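Local structure of Alpha/beta hydrolase (Streptomyces albidoflavus, 6KSU) at residues R129-H134 with C180-V185; G137-I142 with Y396-L401; I142-M147 with Y152-A157; M192-A197 with L251-G256. The protein probably acts as a stand-alone cyclase of the penicillin-binding-protein type that releases non-ribosomal peptides by joining their ends into macrolactam rings. All coordinates share one frame; numbering follows the deposited sequence.

Interaction 1 of 4, residues R129-H134 with C180-V185; sequences RQLLSH and CLLGAV
Leu131 and Leu182 face each other across two neighbouring helices, and their side chains slide past one another in opposite directions. The evidence for tight packing lies in one methyl: Leu182 CD2 sits 3.9 Å from Leu131 CD1 and 3.7 Å from Leu132 CD2, filling the notch between these two residues. Leu182 CG also approaches Leu131 CB at 3.9 Å, and Leu182 CD1 stays close to Leu132 CD2, so every branch of this leucine is used. Leu182 holds CG beside its backbone N and anti to the carbonyl carbon (chi1 -78°), which sends both methyls across to the other helix. Leu132 crosses it at about a right angle and offers both methyls, with its backbone N also close to Leu182 CD1.

Away from this centre the contact thins quickly. Leu181 makes a lighter contact, chiefly through CB, 4.1 Å from Leu131 CD1, while Val185 CG2 comes no nearer than 4.8 Å, to Leu131 CD1. On the far side of helix 128-132 the partly exposed Arg129 points away, where its NE forms a salt bridge with Asp105. The helix ends in a Schellman motif at His134, whose ring stacks on Tyr174. Helix 85-98 touches Leu132 and Leu182 through Val93. This apolar helix-to-helix packing, near a Ser83-Lys86-Tyr174 set that resembles the SxxK and (S/Y)xN motifs, is consistent with the helical part of a serine beta-lactamase or penicillin-binding-protein fold.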
loop_
_atom_site.group_PDB
_atom_site.type_symbol
_atom_site.label_atom_id
_atom_site.label_comp_id
_atom_site.label_asym_id
_atom_site.label_seq_id
_atom_site.Cartn_x
_atom_site.Cartn_y
_atom_site.Cartn_z
ATOM N N ARG A 129 0.379 17.200 1.958
ATOM C CA ARG A 129 0.394 16.747 0.567
ATOM C C ARG A 129 1.570 15.810 0.285
ATOM O O ARG A 129 1.422 14.816 -0.439
ATOM C CB ARG A 129 0.447 17.937 -0.387
ATOM C CG ARG A 129 0.197 17.545 -1.847
ATOM C CD ARG A 129 0.634 18.636 -2.818
ATOM N NE ARG A 129 -0.118 19.874 -2.594
ATOM C CZ ARG A 129 -1.416 20.032 -2.866
ATOM N NH1 ARG A 129 -2.131 19.034 -3.382
ATOM N NH2 ARG A 129 -2.004 21.201 -2.627
ATOM N N GLN A 130 2.753 16.126 0.831
ATOM C CA GLN A 130 3.899 15.247 0.646
ATOM C C GLN A 130 3.731 13.938 1.397
ATOM O O GLN A 130 4.196 12.900 0.926
ATOM C CB GLN A 130 5.182 15.938 1.106
ATOM C CG GLN A 130 5.525 17.201 0.320
ATOM C CD GLN A 130 6.562 18.057 1.026
ATOM O OE1 GLN A 130 6.722 17.975 2.242
ATOM N NE2 GLN A 130 7.264 18.893 0.266
ATOM N N LEU A 131 3.137 13.979 2.594
ATOM C CA LEU A 131 2.906 12.745 3.333
ATOM C C LEU A 131 2.002 11.806 2.538
ATOM O O LEU A 131 2.357 10.647 2.294
ATOM C CB LEU A 131 2.313 13.043 4.709
ATOM C CG LEU A 131 3.204 13.741 5.749
ATOM C CD1 LEU A 131 2.378 13.972 7.003
ATOM C CD2 LEU A 131 4.421 12.940 6.088
ATOM N N LEU A 132 0.876 12.323 2.053
ATOM C CA LEU A 132 -0.064 11.516 1.277
ATOM C C LEU A 132 0.619 10.796 0.122
ATOM O O LEU A 132 0.241 9.665 -0.231
ATOM C CB LEU A 132 -1.192 12.407 0.722
ATOM C CG LEU A 132 -2.500 12.659 1.504
ATOM C CD1 LEU A 132 -3.241 11.373 1.875
ATOM C CD2 LEU A 132 -2.318 13.462 2.735
ATOM N N SER A 133 1.625 11.435 -0.471
ATOM C CA SER A 133 2.222 10.998 -1.719
ATOM C C SER A 133 3.547 10.297 -1.504
ATOM O O SER A 133 4.205 9.926 -2.480
ATOM C CB SER A 133 2.401 12.200 -2.662
ATOM O OG SER A 133 3.202 13.213 -2.072
ATOM N N HIS A 134 3.952 10.128 -0.247
ATOM C CA HIS A 134 5.226 9.505 0.094
ATOM C C HIS A 134 6.405 10.312 -0.456
ATOM O O HIS A 134 7.435 9.762 -0.852
ATOM C CB HIS A 134 5.287 8.048 -0.384
ATOM C CG HIS A 134 4.213 7.179 0.195
ATOM N ND1 HIS A 134 4.291 6.644 1.466
ATOM C CD2 HIS A 134 3.030 6.763 -0.314
ATOM C CE1 HIS A 134 3.201 5.945 1.716
ATOM N NE2 HIS A 134 2.424 5.993 0.647
ATOM N N CYS A 180 1.422 7.206 9.528
ATOM C CA CYS A 180 1.186 7.304 10.962
ATOM C C CYS A 180 1.222 8.754 11.418
ATOM O O CYS A 180 0.467 9.149 12.315
ATOM C CB CYS A 180 2.203 6.456 11.712
ATOM S SG CYS A 180 2.098 4.693 11.268
ATOM N N LEU A 181 2.071 9.574 10.789
ATOM C CA LEU A 181 2.025 11.013 11.042
ATOM C C LEU A 181 0.722 11.622 10.554
ATOM O O LEU A 181 0.236 12.596 11.141
ATOM C CB LEU A 181 3.204 11.715 10.369
ATOM C CG LEU A 181 4.563 11.554 11.031
ATOM C CD1 LEU A 181 5.667 12.075 10.108
ATOM C CD2 LEU A 181 4.570 12.275 12.374
ATOM N N LEU A 182 0.139 11.075 9.485
ATOM C CA LEU A 182 -1.165 11.567 9.066
ATOM C C LEU A 182 -2.219 11.298 10.139
ATOM O O LEU A 182 -3.165 12.083 10.293
ATOM C CB LEU A 182 -1.543 10.945 7.725
ATOM C CG LEU A 182 -0.846 11.568 6.504
ATOM C CD1 LEU A 182 -1.039 10.746 5.226
ATOM C CD2 LEU A 182 -1.337 13.015 6.304
ATOM N N GLY A 183 -2.056 10.217 10.909
ATOM C CA GLY A 183 -2.924 9.997 12.052
ATOM C C GLY A 183 -2.783 11.085 13.105
ATOM O O GLY A 183 -3.773 11.549 13.678
ATOM N N ALA A 184 -1.551 11.508 13.378
ATOM C CA ALA A 184 -1.363 12.614 14.310
ATOM C C ALA A 184 -1.975 13.900 13.756
ATOM O O ALA A 184 -2.616 14.663 14.488
ATOM C CB ALA A 184 0.124 12.781 14.616
ATOM N N VAL A 185 -1.849 14.119 12.448
ATOM C CA VAL A 185 -2.434 15.303 11.824
ATOM C C VAL A 185 -3.950 15.298 11.972
ATOM O O VAL A 185 -4.546 16.282 12.422
ATOM C CB VAL A 185 -2.021 15.386 10.348
ATOM C CG1 VAL A 185 -2.952 16.344 9.587
ATOM C CG2 VAL A 185 -0.577 15.806 10.243
#

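Interaction 2 of 4, residues G137-I142 with Y396-L401; sequences GVVDSI and YANGDL
Asn398 OD1 is gripped by two donors, the backbone N of Asp140 and a bridging water. The Asp140 N to Asn398 OD1 bond is 2.9 Å long and nearly straight (164° at the hydrogen); it meets a lone pair in the carbonyl plane, with a C=O...N angle of 136°. Asn398 carries CG anti to its own N (chi1 -172°), which extends the amide from the strand end toward Asp140 N. The water also accepts from Ser141 N, so one amide oxygen serves two successive backbone N-H groups. The other end of the amide is fixed as well: Asn398 ND2 donates to Ala467 O and, at 3.1 Å, to a second water that in turn donates to Val138 O. With both ends bonded, rotation of the amide is restrained.

A third water extends the seam, lying 3.0 Å from Ser141 O and 2.6 Å from Asp400 N. Van der Waals contact is slight: Val139 CG1 rests 3.7 Å from the peptide N of Gly399. Asn398 to Leu401 form a type II' turn joining strands 394-398 and 401-407 of the C-terminal barrel, and Gly399 supplies the positive phi that the turn needs. Asp140 OD1 accepts from Asn176 N, and OD2 forms a salt bridge with Arg466 NE of the barrel. Directional bonds, a charge pair and ordered waters outweigh apolar burial here, which implies that the barrel is set against the beta-lactamase-like domain by specific polar matching.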
loop_
_atom_site.group_PDB
_atom_site.type_symbol
_atom_site.label_atom_id
_atom_site.label_comp_id
_atom_site.label_asym_id
_atom_site.label_seq_id
_atom_site.Cartn_x
_atom_site.Cartn_y
_atom_site.Cartn_z
ATOM N N GLY A 137 10.173 12.455 2.502
ATOM C CA GLY A 137 11.478 12.102 3.002
ATOM C C GLY A 137 11.472 11.416 4.344
ATOM O O GLY A 137 12.531 11.300 4.968
ATOM N N VAL A 138 10.317 10.956 4.805
ATOM C CA VAL A 138 10.237 10.170 6.030
ATOM C C VAL A 138 10.711 8.747 5.750
ATOM O O VAL A 138 10.402 8.162 4.702
ATOM C CB VAL A 138 8.798 10.190 6.585
ATOM C CG1 VAL A 138 8.802 9.846 8.059
ATOM C CG2 VAL A 138 8.138 11.564 6.351
ATOM N N VAL A 139 11.466 8.183 6.689
ATOM C CA VAL A 139 11.863 6.781 6.615
ATOM C C VAL A 139 10.620 5.885 6.668
ATOM O O VAL A 139 9.523 6.330 7.025
ATOM C CB VAL A 139 12.848 6.420 7.743
ATOM C CG1 VAL A 139 14.155 7.199 7.591
ATOM C CG2 VAL A 139 12.225 6.709 9.089
ATOM N N ASP A 140 10.789 4.611 6.337
ATOM C CA ASP A 140 9.640 3.717 6.241
ATOM C C ASP A 140 9.140 3.285 7.622
ATOM O O ASP A 140 7.959 3.460 7.936
ATOM C CB ASP A 140 9.991 2.517 5.359
ATOM C CG ASP A 140 8.827 1.526 5.210
ATOM O OD1 ASP A 140 7.657 1.901 5.477
ATOM O OD2 ASP A 140 9.087 0.366 4.822
ATOM N N SER A 141 10.026 2.783 8.482
ATOM C CA SER A 141 9.642 2.225 9.772
ATOM C C SER A 141 10.466 2.834 10.892
ATOM O O SER A 141 11.689 2.960 10.775
ATOM C CB SER A 141 9.834 0.707 9.789
ATOM O OG SER A 141 9.296 0.141 8.611
ATOM N N ILE A 142 9.786 3.175 11.990
ATOM C CA ILE A 142 10.392 3.718 13.204
ATOM C C ILE A 142 9.819 2.966 14.402
ATOM O O ILE A 142 8.594 2.883 14.550
ATOM C CB ILE A 142 10.118 5.229 13.349
ATOM C CG1 ILE A 142 11.018 6.038 12.427
ATOM C CG2 ILE A 142 10.316 5.684 14.779
ATOM C CD1 ILE A 142 10.734 7.520 12.481
ATOM N N TYR A 396 24.081 2.722 2.036
ATOM C CA TYR A 396 22.802 3.384 1.808
ATOM C C TYR A 396 21.810 2.913 2.858
ATOM O O TYR A 396 21.846 1.757 3.284
ATOM C CB TYR A 396 22.260 3.115 0.401
ATOM C CG TYR A 396 23.199 3.571 -0.703
ATOM C CD1 TYR A 396 22.885 4.666 -1.495
ATOM C CD2 TYR A 396 24.395 2.895 -0.958
ATOM C CE1 TYR A 396 23.728 5.089 -2.507
ATOM C CE2 TYR A 396 25.251 3.309 -1.971
ATOM C CZ TYR A 396 24.913 4.415 -2.739
ATOM O OH TYR A 396 25.743 4.842 -3.746
ATOM N N ALA A 397 20.927 3.809 3.290
ATOM C CA ALA A 397 20.089 3.457 4.418
ATOM C C ALA A 397 18.706 4.062 4.289
ATOM O O ALA A 397 18.525 5.169 3.767
ATOM C CB ALA A 397 20.705 3.881 5.748
ATOM N N ASN A 398 17.735 3.294 4.782
ATOM C CA ASN A 398 16.382 3.755 5.066
ATOM C C ASN A 398 16.067 3.264 6.477
ATOM O O ASN A 398 15.631 2.117 6.658
ATOM C CB ASN A 398 15.381 3.227 4.042
ATOM C CG ASN A 398 13.997 3.850 4.208
ATOM O OD1 ASN A 398 13.442 3.848 5.309
ATOM N ND2 ASN A 398 13.438 4.386 3.116
ATOM N N GLY A 399 16.283 4.137 7.461
ATOM C CA GLY A 399 16.010 3.805 8.853
ATOM C C GLY A 399 16.940 2.709 9.341
ATOM O O GLY A 399 18.165 2.859 9.339
ATOM N N ASP A 400 16.361 1.575 9.749
ATOM C CA ASP A 400 17.163 0.452 10.222
ATOM C C ASP A 400 17.798 -0.319 9.072
ATOM O O ASP A 400 18.860 -0.926 9.245
ATOM C CB ASP A 400 16.298 -0.495 11.067
ATOM C CG ASP A 400 16.362 -0.177 12.561
ATOM O OD1 ASP A 400 16.018 -1.073 13.378
ATOM O OD2 ASP A 400 16.760 0.960 12.918
ATOM N N LEU A 401 17.169 -0.306 7.902
ATOM C CA LEU A 401 17.584 -1.158 6.797
ATOM C C LEU A 401 18.736 -0.518 6.037
ATOM O O LEU A 401 18.714 0.681 5.738
ATOM C CB LEU A 401 16.403 -1.430 5.862
ATOM C CG LEU A 401 15.062 -1.683 6.587
ATOM C CD1 LEU A 401 13.847 -1.640 5.646
ATOM C CD2 LEU A 401 15.096 -3.001 7.372
HETATM O O HOH W 1 10.749 5.851 3.194
HETATM O O HOH W 2 12.787 1.816 7.274
HETATM O O HOH W 3 13.845 1.153 9.612
#

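Interaction 3 of 4, residues I142-M147 with Y152-A157; sequences IEYDEM and YRRFAA
Tyr144 reaches across to helix 153-160, and its CB already touches the edge of the Phe155 ring, 3.5 Å from Phe155 CD1. One atom further on, CG stays near the same carbon; CD2 lies 3.6 Å from Phe155 CD1, in the plane of that ring. CE2 is over the backbone of the helix, and Phe155 CA makes a CH-pi contact 4.2 Å from the Tyr144 ring centroid, 26° off the normal. At the tip, OH meets the aliphatic start of Arg154, only 3.0 Å from Arg154 CB. Having CG anti to the backbone N (chi1 -160°) directs the ring over the helix in this way. Its opposite face is covered near the rim by Met147 N.

That position follows from a type I beta turn, Tyr144 to Met147, which folds the loop back against the first turn of helix 153-160, with Tyr152 at the N-cap position. Beyond the turn the extended Met147 chain runs to Tyr152: its CE lies over the ring centre, 4.2 Å from the centroid and 11° off the normal, and its SD makes an oblique Met-aromatic contact, 3.9 Å from Tyr152 CD1. The Tyr152 hydroxyl is engaged by Ser250 O.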
loop_
_atom_site.group_PDB
_atom_site.type_symbol
_atom_site.label_atom_id
_atom_site.label_comp_id
_atom_site.label_asym_id
_atom_site.label_seq_id
_atom_site.Cartn_x
_atom_site.Cartn_y
_atom_site.Cartn_z
ATOM N N ILE A 142 9.786 3.175 11.990
ATOM C CA ILE A 142 10.392 3.718 13.204
ATOM C C ILE A 142 9.819 2.966 14.402
ATOM O O ILE A 142 8.594 2.883 14.550
ATOM C CB ILE A 142 10.118 5.229 13.349
ATOM C CG1 ILE A 142 11.018 6.038 12.427
ATOM C CG2 ILE A 142 10.316 5.684 14.779
ATOM C CD1 ILE A 142 10.734 7.520 12.481
ATOM N N GLU A 143 10.697 2.423 15.253
ATOM C CA GLU A 143 10.280 1.798 16.507
ATOM C C GLU A 143 9.429 2.749 17.333
ATOM O O GLU A 143 9.923 3.770 17.821
ATOM C CB GLU A 143 11.494 1.357 17.333
ATOM C CG GLU A 143 11.207 0.467 18.574
ATOM C CD GLU A 143 10.623 1.209 19.802
ATOM O OE1 GLU A 143 11.396 1.741 20.643
ATOM O OE2 GLU A 143 9.381 1.201 19.962
ATOM N N TYR A 144 8.153 2.434 17.493
ATOM C CA TYR A 144 7.375 3.052 18.550
ATOM C C TYR A 144 6.431 2.017 19.143
ATOM O O TYR A 144 5.226 2.231 19.272
ATOM C CB TYR A 144 6.625 4.296 18.091
ATOM C CG TYR A 144 6.269 5.134 19.287
ATOM C CD1 TYR A 144 7.246 5.500 20.198
ATOM C CD2 TYR A 144 4.955 5.493 19.551
ATOM C CE1 TYR A 144 6.937 6.233 21.325
ATOM C CE2 TYR A 144 4.635 6.236 20.677
ATOM C CZ TYR A 144 5.635 6.603 21.562
ATOM O OH TYR A 144 5.333 7.334 22.690
ATOM N N ASP A 145 6.993 0.872 19.530
ATOM C CA ASP A 145 6.256 -0.104 20.319
ATOM C C ASP A 145 5.932 0.414 21.707
ATOM O O ASP A 145 5.282 -0.284 22.494
ATOM C CB ASP A 145 7.053 -1.404 20.393
ATOM C CG ASP A 145 7.208 -2.057 19.035
ATOM O OD1 ASP A 145 6.246 -1.986 18.235
ATOM O OD2 ASP A 145 8.282 -2.634 18.766
ATOM N N GLU A 146 6.350 1.639 21.996
ATOM C CA GLU A 146 6.085 2.325 23.244
ATOM C C GLU A 146 4.710 3.013 23.267
ATOM O O GLU A 146 4.318 3.534 24.318
ATOM C CB GLU A 146 7.246 3.310 23.482
ATOM C CG GLU A 146 8.555 2.638 24.027
ATOM C CD GLU A 146 9.756 2.568 23.045
ATOM O OE1 GLU A 146 9.910 3.445 22.170
ATOM O OE2 GLU A 146 10.584 1.631 23.169
ATOM N N MET A 147 3.951 2.984 22.162
ATOM C CA MET A 147 2.623 3.597 22.099
ATOM C C MET A 147 1.571 2.700 22.730
ATOM O O MET A 147 1.490 1.509 22.413
ATOM C CB MET A 147 2.217 3.880 20.649
ATOM C CG MET A 147 0.780 4.416 20.478
ATOM S SD MET A 147 0.402 5.010 18.800
ATOM C CE MET A 147 -1.381 5.248 18.881
ATOM N N TYR A 152 -1.733 9.605 18.834
ATOM C CA TYR A 152 -0.481 9.559 18.092
ATOM C C TYR A 152 0.475 10.698 18.466
ATOM O O TYR A 152 1.453 10.924 17.744
ATOM C CB TYR A 152 -0.761 9.615 16.588
ATOM C CG TYR A 152 -0.894 8.278 15.865
ATOM C CD1 TYR A 152 0.188 7.426 15.734
ATOM C CD2 TYR A 152 -2.100 7.897 15.277
ATOM C CE1 TYR A 152 0.077 6.219 15.059
ATOM C CE2 TYR A 152 -2.221 6.704 14.596
ATOM C CZ TYR A 152 -1.118 5.861 14.484
ATOM O OH TYR A 152 -1.206 4.653 13.816
ATOM N N ARG A 153 0.229 11.410 19.571
ATOM C CA ARG A 153 1.000 12.627 19.858
ATOM C C ARG A 153 2.448 12.311 20.221
ATOM O O ARG A 153 3.377 12.850 19.610
ATOM C CB ARG A 153 0.333 13.439 20.970
ATOM C CG ARG A 153 -0.386 14.673 20.458
ATOM C CD ARG A 153 -1.043 15.470 21.574
ATOM N NE ARG A 153 -2.437 15.081 21.799
ATOM C CZ ARG A 153 -3.455 15.414 21.005
ATOM N NH1 ARG A 153 -3.240 16.140 19.911
ATOM N NH2 ARG A 153 -4.691 15.010 21.295
ATOM N N ARG A 154 2.666 11.447 21.219
ATOM C CA ARG A 154 4.030 11.051 21.560
ATOM C C ARG A 154 4.764 10.495 20.344
ATOM O O ARG A 154 5.981 10.668 20.214
ATOM C CB ARG A 154 4.028 10.005 22.672
ATOM C CG ARG A 154 3.272 10.338 23.952
ATOM C CD ARG A 154 2.735 9.038 24.647
ATOM N NE ARG A 154 1.478 8.499 24.091
ATOM C CZ ARG A 154 1.048 7.236 24.233
ATOM N NH1 ARG A 154 1.768 6.343 24.900
ATOM N NH2 ARG A 154 -0.113 6.852 23.698
ATOM N N PHE A 155 4.042 9.819 19.446
ATOM C CA PHE A 155 4.676 9.200 18.287
ATOM C C PHE A 155 5.204 10.260 17.343
ATOM O O PHE A 155 6.276 10.096 16.750
ATOM C CB PHE A 155 3.680 8.292 17.568
ATOM C CG PHE A 155 4.169 7.768 16.242
ATOM C CD1 PHE A 155 4.808 6.538 16.161
ATOM C CD2 PHE A 155 3.956 8.484 15.074
ATOM C CE1 PHE A 155 5.252 6.033 14.940
ATOM C CE2 PHE A 155 4.400 7.996 13.859
ATOM C CZ PHE A 155 5.052 6.763 13.790
ATOM N N ALA A 156 4.433 11.330 17.166
ATOM C CA ALA A 156 4.863 12.468 16.366
ATOM C C ALA A 156 6.235 12.962 16.799
ATOM O O ALA A 156 7.118 13.191 15.963
ATOM C CB ALA A 156 3.836 13.586 16.496
ATOM N N ALA A 157 6.429 13.136 18.108
ATOM C CA ALA A 157 7.728 13.578 18.614
ATOM C C ALA A 157 8.831 12.618 18.199
ATOM O O ALA A 157 9.861 13.039 17.665
ATOM C CB ALA A 157 7.681 13.719 20.135
#

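Interaction 4 of 4, residues M192-A197 with L251-G256; sequences MDWWTA and LAAAGG
The Trp194 indole lies flat against the backbone of helix 252-255. Ala253 covers one face: its CB stands 3.7 Å from the centroid of the five-membered ring and only 8° off the normal, a CH-pi contact, while Ala253 CA is 3.6 Å above the plane, nearer the rim. The same face extends to the peptide group of Ala252, where Trp194 CH2 approaches Ala252 O at 3.5 Å. At the edge of this indole, in its plane, is Trp195 CD2. Conversely, Trp194 CE3 stands 3.6 Å above the plane of Trp195, offset toward the rim. Trp194 CG is anti to N (chi1 171°) and Trp195 CG beside N (chi1 -71°), which sends the indoles in different directions. Trp195 reaches the other segment with its benzo ring, obliquely and closely: its CZ2 is 3.3 Å from Ala252 CB. The two small alanines thus let both indoles come right up to the short helix.

Both tryptophans open helix 194-206, whose start is marked by Asp193 as N-cap. Asp193 OD1 accepts from Thr196 N (2.8 Å), met from above the carboxylate plane, and OD2 takes the Thr196 hydroxyl at 2.7 Å. The partner, helix 252-255, borders the probable active-site region of this penicillin-binding-protein-like fold, for Ala254 O accepts from NZ of Lys86, the lysine of an SxxK-like pattern. Thr89 OG1 ties the contact to helix 85-98, bonding Trp194 NE1 and Ala253 O. Trp195 NE1 donates to His214 O. Leu251 O, just ahead of the short helix, accepts from both Ala254 N and Gly255 N.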
loop_
_atom_site.group_PDB
_atom_site.type_symbol
_atom_site.label_atom_id
_atom_site.label_comp_id
_atom_site.label_asym_id
_atom_site.label_seq_id
_atom_site.Cartn_x
_atom_site.Cartn_y
_atom_site.Cartn_z
ATOM N N MET A 192 -10.322 14.374 17.530
ATOM C CA MET A 192 -10.493 12.961 17.836
ATOM C C MET A 192 -9.291 12.143 17.389
ATOM O O MET A 192 -8.623 12.466 16.401
ATOM C CB MET A 192 -11.745 12.380 17.174
ATOM C CG MET A 192 -12.919 13.291 17.131
ATOM S SD MET A 192 -14.039 12.660 15.884
ATOM C CE MET A 192 -13.641 13.724 14.514
ATOM N N ASP A 193 -9.050 11.051 18.111
ATOM C CA ASP A 193 -8.031 10.096 17.707
ATOM C C ASP A 193 -8.375 9.485 16.345
ATOM O O ASP A 193 -9.519 9.553 15.867
ATOM C CB ASP A 193 -7.884 9.010 18.766
ATOM C CG ASP A 193 -9.108 8.110 18.854
ATOM O OD1 ASP A 193 -9.243 7.205 17.998
ATOM O OD2 ASP A 193 -9.936 8.296 19.776
ATOM N N TRP A 194 -7.362 8.879 15.714
ATOM C CA TRP A 194 -7.538 8.369 14.355
ATOM C C TRP A 194 -8.672 7.348 14.266
ATOM O O TRP A 194 -9.454 7.376 13.314
ATOM C CB TRP A 194 -6.231 7.749 13.831
ATOM C CG TRP A 194 -6.430 7.022 12.532
ATOM C CD1 TRP A 194 -6.427 7.569 11.284
ATOM C CD2 TRP A 194 -6.679 5.611 12.352
ATOM N NE1 TRP A 194 -6.647 6.586 10.328
ATOM C CE2 TRP A 194 -6.803 5.380 10.962
ATOM C CE3 TRP A 194 -6.787 4.523 13.232
ATOM C CZ2 TRP A 194 -7.054 4.122 10.433
ATOM C CZ3 TRP A 194 -7.041 3.271 12.711
ATOM C CH2 TRP A 194 -7.160 3.073 11.317
ATOM N N TRP A 195 -8.765 6.429 15.235
ATOM C CA TRP A 195 -9.854 5.444 15.227
ATOM C C TRP A 195 -11.221 6.124 15.253
ATOM O O TRP A 195 -12.084 5.852 14.404
ATOM C CB TRP A 195 -9.737 4.500 16.424
ATOM C CG TRP A 195 -8.604 3.523 16.389
ATOM C CD1 TRP A 195 -8.678 2.199 16.068
ATOM C CD2 TRP A 195 -7.234 3.775 16.740
ATOM N NE1 TRP A 195 -7.437 1.617 16.173
ATOM C CE2 TRP A 195 -6.533 2.560 16.583
ATOM C CE3 TRP A 195 -6.531 4.909 17.156
ATOM C CZ2 TRP A 195 -5.171 2.443 16.843
ATOM C CZ3 TRP A 195 -5.167 4.794 17.408
ATOM C CH2 TRP A 195 -4.504 3.569 17.245
ATOM N N THR A 196 -11.438 7.003 16.237
ATOM C CA THR A 196 -12.736 7.646 16.380
ATOM C C THR A 196 -13.088 8.428 15.124
ATOM O O THR A 196 -14.219 8.354 14.633
ATOM C CB THR A 196 -12.736 8.557 17.609
ATOM O OG1 THR A 196 -12.410 7.787 18.771
ATOM C CG2 THR A 196 -14.090 9.221 17.804
ATOM N N ALA A 197 -12.123 9.158 14.574
ATOM C CA ALA A 197 -12.383 9.967 13.391
ATOM C C ALA A 197 -12.625 9.092 12.168
ATOM O O ALA A 197 -13.543 9.360 11.380
ATOM C CB ALA A 197 -11.210 10.922 13.156
ATOM N N LEU A 251 1.151 1.169 13.962
ATOM C CA LEU A 251 0.975 1.115 12.513
ATOM C C LEU A 251 -0.459 1.392 12.063
ATOM O O LEU A 251 -0.699 1.470 10.850
ATOM C CB LEU A 251 1.443 -0.245 11.980
ATOM C CG LEU A 251 2.977 -0.338 11.883
ATOM C CD1 LEU A 251 3.531 -1.745 12.175
ATOM C CD2 LEU A 251 3.463 0.183 10.530
ATOM N N ALA A 252 -1.384 1.624 13.006
ATOM C CA ALA A 252 -2.823 1.586 12.732
ATOM C C ALA A 252 -3.238 2.466 11.558
ATOM O O ALA A 252 -3.942 2.004 10.652
ATOM C CB ALA A 252 -3.602 1.992 13.986
ATOM N N ALA A 253 -2.853 3.755 11.572
ATOM C CA ALA A 253 -3.263 4.654 10.494
ATOM C C ALA A 253 -2.629 4.282 9.157
ATOM O O ALA A 253 -3.062 4.784 8.107
ATOM C CB ALA A 253 -2.923 6.120 10.841
ATOM N N ALA A 254 -1.605 3.435 9.171
ATOM C CA ALA A 254 -0.968 2.985 7.945
ATOM C C ALA A 254 -1.400 1.583 7.514
ATOM O O ALA A 254 -1.330 1.280 6.321
ATOM C CB ALA A 254 0.565 3.035 8.099
ATOM N N GLY A 255 -1.862 0.727 8.432
ATOM C CA GLY A 255 -2.192 -0.639 8.035
ATOM C C GLY A 255 -3.181 -1.421 8.887
ATOM O O GLY A 255 -3.387 -2.616 8.642
ATOM N N GLY A 256 -3.802 -0.789 9.876
ATOM C CA GLY A 256 -4.560 -1.521 10.871
ATOM C C GLY A 256 -6.048 -1.718 10.653
ATOM O O GLY A 256 -6.705 -2.231 11.561
#

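How the interactions relate
Interactions 1, 3 and 4 lie together in the beta-lactamase-like domain, with centres 12 to 15 Å apart, around helix 176-189. Cys180 and Gly183 of that helix pack on Phe155 and Tyr152 of interaction 3 and on Ala253 of interaction 4, and Tyr152 OH reaches Ala253 N at 2.9 Å, a probable hydrogen bond. Interaction 3 falls between the segments of interaction 1, and both precede interaction 4. The segments of interaction 2 alternate with those of interaction 1; interactions 3 and 4 fall between its ends. Leu131 CD2 of interaction 1 packs on Val138 CG2 of interaction 2 at 4.0 Å, their centres about 16 Å apart, so the loop meeting the barrel packs directly on the helical core.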